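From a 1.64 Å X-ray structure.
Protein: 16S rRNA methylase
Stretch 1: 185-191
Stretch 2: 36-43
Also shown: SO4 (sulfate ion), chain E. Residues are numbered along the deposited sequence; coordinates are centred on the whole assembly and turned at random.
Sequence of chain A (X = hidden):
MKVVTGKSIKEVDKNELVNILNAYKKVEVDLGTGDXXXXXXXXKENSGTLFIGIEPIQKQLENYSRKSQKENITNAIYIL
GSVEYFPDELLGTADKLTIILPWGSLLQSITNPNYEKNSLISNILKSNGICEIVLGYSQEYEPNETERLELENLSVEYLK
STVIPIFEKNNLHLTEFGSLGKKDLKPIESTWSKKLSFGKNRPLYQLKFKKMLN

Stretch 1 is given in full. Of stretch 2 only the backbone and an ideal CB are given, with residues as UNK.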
# COMPACT_ATOMS: atom_id res chain seq x y z
N LEU A 185 8.40 9.88 5.86
CA LEU A 185 7.16 9.90 6.64
C LEU A 185 6.17 10.91 6.10
O LEU A 185 4.96 10.70 6.19
CB LEU A 185 7.46 10.23 8.10
CG LEU A 185 7.22 9.18 9.17
CD1 LEU A 185 8.13 8.00 8.90
CD2 LEU A 185 7.48 9.77 10.55
N LYS A 186 6.68 12.03 5.58
CA LYS A 186 5.82 13.13 5.16
C LYS A 186 4.71 12.72 4.20
O LYS A 186 3.57 13.17 4.40
CB LYS A 186 6.70 14.23 4.53
CG LYS A 186 5.95 15.45 4.05
CD LYS A 186 5.55 16.33 5.21
CE LYS A 186 5.42 17.77 4.79
NZ LYS A 186 5.45 18.63 5.99
N PRO A 187 4.93 11.88 3.19
CA PRO A 187 3.77 11.45 2.39
C PRO A 187 2.76 10.64 3.17
O PRO A 187 1.57 10.67 2.84
CB PRO A 187 4.41 10.61 1.27
CG PRO A 187 5.82 11.03 1.22
CD PRO A 187 6.20 11.43 2.61
N ILE A 188 3.20 9.90 4.19
CA ILE A 188 2.31 8.98 4.90
C ILE A 188 1.48 9.72 5.95
O ILE A 188 0.26 9.54 6.04
CB ILE A 188 3.14 7.86 5.56
CG1 ILE A 188 3.96 7.10 4.50
CG2 ILE A 188 2.25 6.92 6.37
CD1 ILE A 188 5.07 6.28 5.08
N GLU A 189 2.14 10.56 6.76
CA GLU A 189 1.61 11.17 7.98
C GLU A 189 1.81 12.67 7.92
O GLU A 189 2.88 13.13 7.53
CB GLU A 189 2.37 10.66 9.21
CG GLU A 189 1.69 9.68 10.11
CD GLU A 189 2.41 9.61 11.45
OE1 GLU A 189 3.51 10.20 11.55
OE2 GLU A 189 1.89 8.99 12.40
N SER A 190 0.82 13.44 8.37
CA SER A 190 1.05 14.85 8.63
C SER A 190 2.12 15.03 9.71
O SER A 190 2.11 14.34 10.73
CB SER A 190 -0.24 15.53 9.06
OG SER A 190 0.04 16.73 9.73
N THR A 191 3.03 15.99 9.50
CA THR A 191 4.06 16.24 10.50
C THR A 191 3.48 16.90 11.74
O THR A 191 3.93 16.64 12.86
CB THR A 191 5.16 17.13 9.92
OG1 THR A 191 5.71 16.53 8.74
CG2 THR A 191 6.27 17.36 10.94
N UNK A 36 -5.63 8.08 2.67
CA UNK A 36 -5.28 8.36 1.30
C UNK A 36 -4.29 9.50 1.10
O UNK A 36 -4.00 9.83 -0.06
CB UNK A 36 -6.56 8.67 0.52
N UNK A 37 -3.77 10.11 2.17
CA UNK A 37 -2.79 11.19 2.01
C UNK A 37 -1.63 10.76 1.12
O UNK A 37 -1.20 11.52 0.23
CB UNK A 37 -2.26 11.64 3.37
N UNK A 38 -1.13 9.54 1.31
CA UNK A 38 0.00 9.04 0.55
C UNK A 38 -0.29 9.05 -0.95
O UNK A 38 0.58 9.39 -1.76
CB UNK A 38 0.36 7.63 1.01
N UNK A 39 -1.52 8.69 -1.31
CA UNK A 39 -1.91 8.66 -2.72
C UNK A 39 -1.86 10.07 -3.30
O UNK A 39 -1.25 10.31 -4.36
CB UNK A 39 -3.31 8.06 -2.89
N UNK A 40 -2.48 11.02 -2.61
CA UNK A 40 -2.51 12.41 -3.05
C UNK A 40 -1.11 13.00 -3.16
O UNK A 40 -0.76 13.62 -4.17
CB UNK A 40 -3.35 13.25 -2.09
N UNK A 41 -0.30 12.84 -2.11
CA UNK A 41 1.02 13.44 -2.11
C UNK A 41 1.88 12.87 -3.23
O UNK A 41 2.57 13.61 -3.94
CB UNK A 41 1.70 13.23 -0.76
N UNK A 42 1.82 11.55 -3.43
CA UNK A 42 2.67 10.95 -4.46
C UNK A 42 2.16 11.26 -5.86
O UNK A 42 2.97 11.52 -6.76
CB UNK A 42 2.75 9.44 -4.26
N UNK A 43 0.84 11.30 -6.05
CA UNK A 43 0.29 11.69 -7.35
C UNK A 43 0.74 13.09 -7.76
O UNK A 43 1.12 13.32 -8.91
CB UNK A 43 -1.24 11.63 -7.32
S SO4 E . 1.78 18.59 7.08
O1 SO4 E . 2.31 19.85 6.63
O2 SO4 E . 1.24 18.74 8.41
O3 SO4 E . 2.83 17.62 7.10
O4 SO4 E . 0.74 18.17 6.18

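Position 36 lies right before the helix, and its CA-to-CB direction leads away from stretch 1, with nothing of that stretch within 5.5 Å of the ideal CB. Its phi of 80° by itself favours glycine, though asparagine or aspartate could also adopt it. The residue is Gly36, at the N-cap position; its O accepts the first bond of regular helical spacing, from the N of residue 40 at 3.2 Å.

Position 37 points toward stretch 1. The ideal CB is 4.0 Å from Pro187 O and 4.2 Å from Ile188 O, and farther out wait Lys186 O and a sulfate, probably from the crystallisation liquor, held by Lys186 NZ, Ser190 OG and Thr191 N. Acceptors and a negative charge call for a long, basic donor; lysine or arginine would suit, the latter able to serve several acceptors at once. Arg37 is found, extended with its first three chi angles in t. Its NE and NH2 each donate to Lys186 O at 2.9 Å, a fork that places this oxygen at the edge of the guanidinium. Arg37 NH1 and NH2 reach sulfate O4 at 3.0 and 3.1 Å, so the anion bridges the two stretches, while Glu189 C and Ser190 N lie over one face of the group.

At position 38 CA-to-CB runs sideways, with the ideal CB 3.8 Å from Pro187 O, and the side chains of Pro187 and Ile188 offer an apolar surface beside it. Leucine, methionine or an aromatic residue could cover it. In Tyr38, chi1 in t brings CD1 to 3.7 Å from Pro187 CB and 3.6 Å from Ile188 CG1. The backbone adds a CA-H...O contact, Tyr38 CA to Pro187 O at 3.2 Å, and a water that accepts from Tyr38 N (3.0 Å) and donates to Ile188 O (2.9 Å).

Positions 39 and 40 have nothing of stretch 1 near their ideal CB atoms, so helical geometry is the main visible restraint and many residues would fit. They are Val39 and Tyr40.

Position 41, one turn beyond 37, again points toward stretch 1, its ideal CB 4.2 Å from Pro187 CA. Alanine would fit, as would a longer chain able to bend past the proline. Lys41 packs its CB 4.3 Å from Pro187 CB and carries its amine onward without bonding to stretch 1.

Position 42 points sideways, leaving a broad choice of residues; Asn42 brings its side-chain end closer, beside Pro187. Position 43 is out of reach, and Ala43 continues the helix.

Stretch 2 36-43: GRYVYKNA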
# COMPACT_ATOMS: atom_id res chain seq x y z
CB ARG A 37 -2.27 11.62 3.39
CG ARG A 37 -1.09 12.59 3.35
CD ARG A 37 -0.50 12.75 4.75
NE ARG A 37 0.73 13.55 4.78
CZ ARG A 37 0.76 14.87 4.97
NH1 ARG A 37 -0.37 15.55 5.14
NH2 ARG A 37 1.92 15.51 4.99
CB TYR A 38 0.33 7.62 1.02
CG TYR A 38 1.61 7.01 0.48
CD1 TYR A 38 2.83 7.29 1.08
CD2 TYR A 38 1.60 6.11 -0.58
CE1 TYR A 38 3.99 6.74 0.65
CE2 TYR A 38 2.78 5.53 -1.03
CZ TYR A 38 3.97 5.86 -0.41
OH TYR A 38 5.15 5.31 -0.84
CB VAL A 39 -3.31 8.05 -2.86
CG1 VAL A 39 -3.80 8.18 -4.32
CG2 VAL A 39 -3.27 6.57 -2.42
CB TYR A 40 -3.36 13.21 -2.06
CG TYR A 40 -3.26 14.72 -2.13
CD1 TYR A 40 -4.07 15.46 -2.99
CD2 TYR A 40 -2.41 15.42 -1.29
CE1 TYR A 40 -3.99 16.85 -3.03
CE2 TYR A 40 -2.33 16.80 -1.32
CZ TYR A 40 -3.12 17.51 -2.19
OH TYR A 40 -3.05 18.89 -2.22
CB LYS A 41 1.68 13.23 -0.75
CG LYS A 41 0.98 13.99 0.38
CD LYS A 41 1.26 15.49 0.31
CE LYS A 41 0.72 16.24 1.53
NZ LYS A 41 1.12 17.69 1.53
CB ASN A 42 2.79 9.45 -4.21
CG ASN A 42 3.90 9.13 -3.21
OD1 ASN A 42 3.63 8.77 -2.07
ND2 ASN A 42 5.14 9.29 -3.64
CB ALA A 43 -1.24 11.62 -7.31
O HOH W 1 -1.22 8.23 3.98
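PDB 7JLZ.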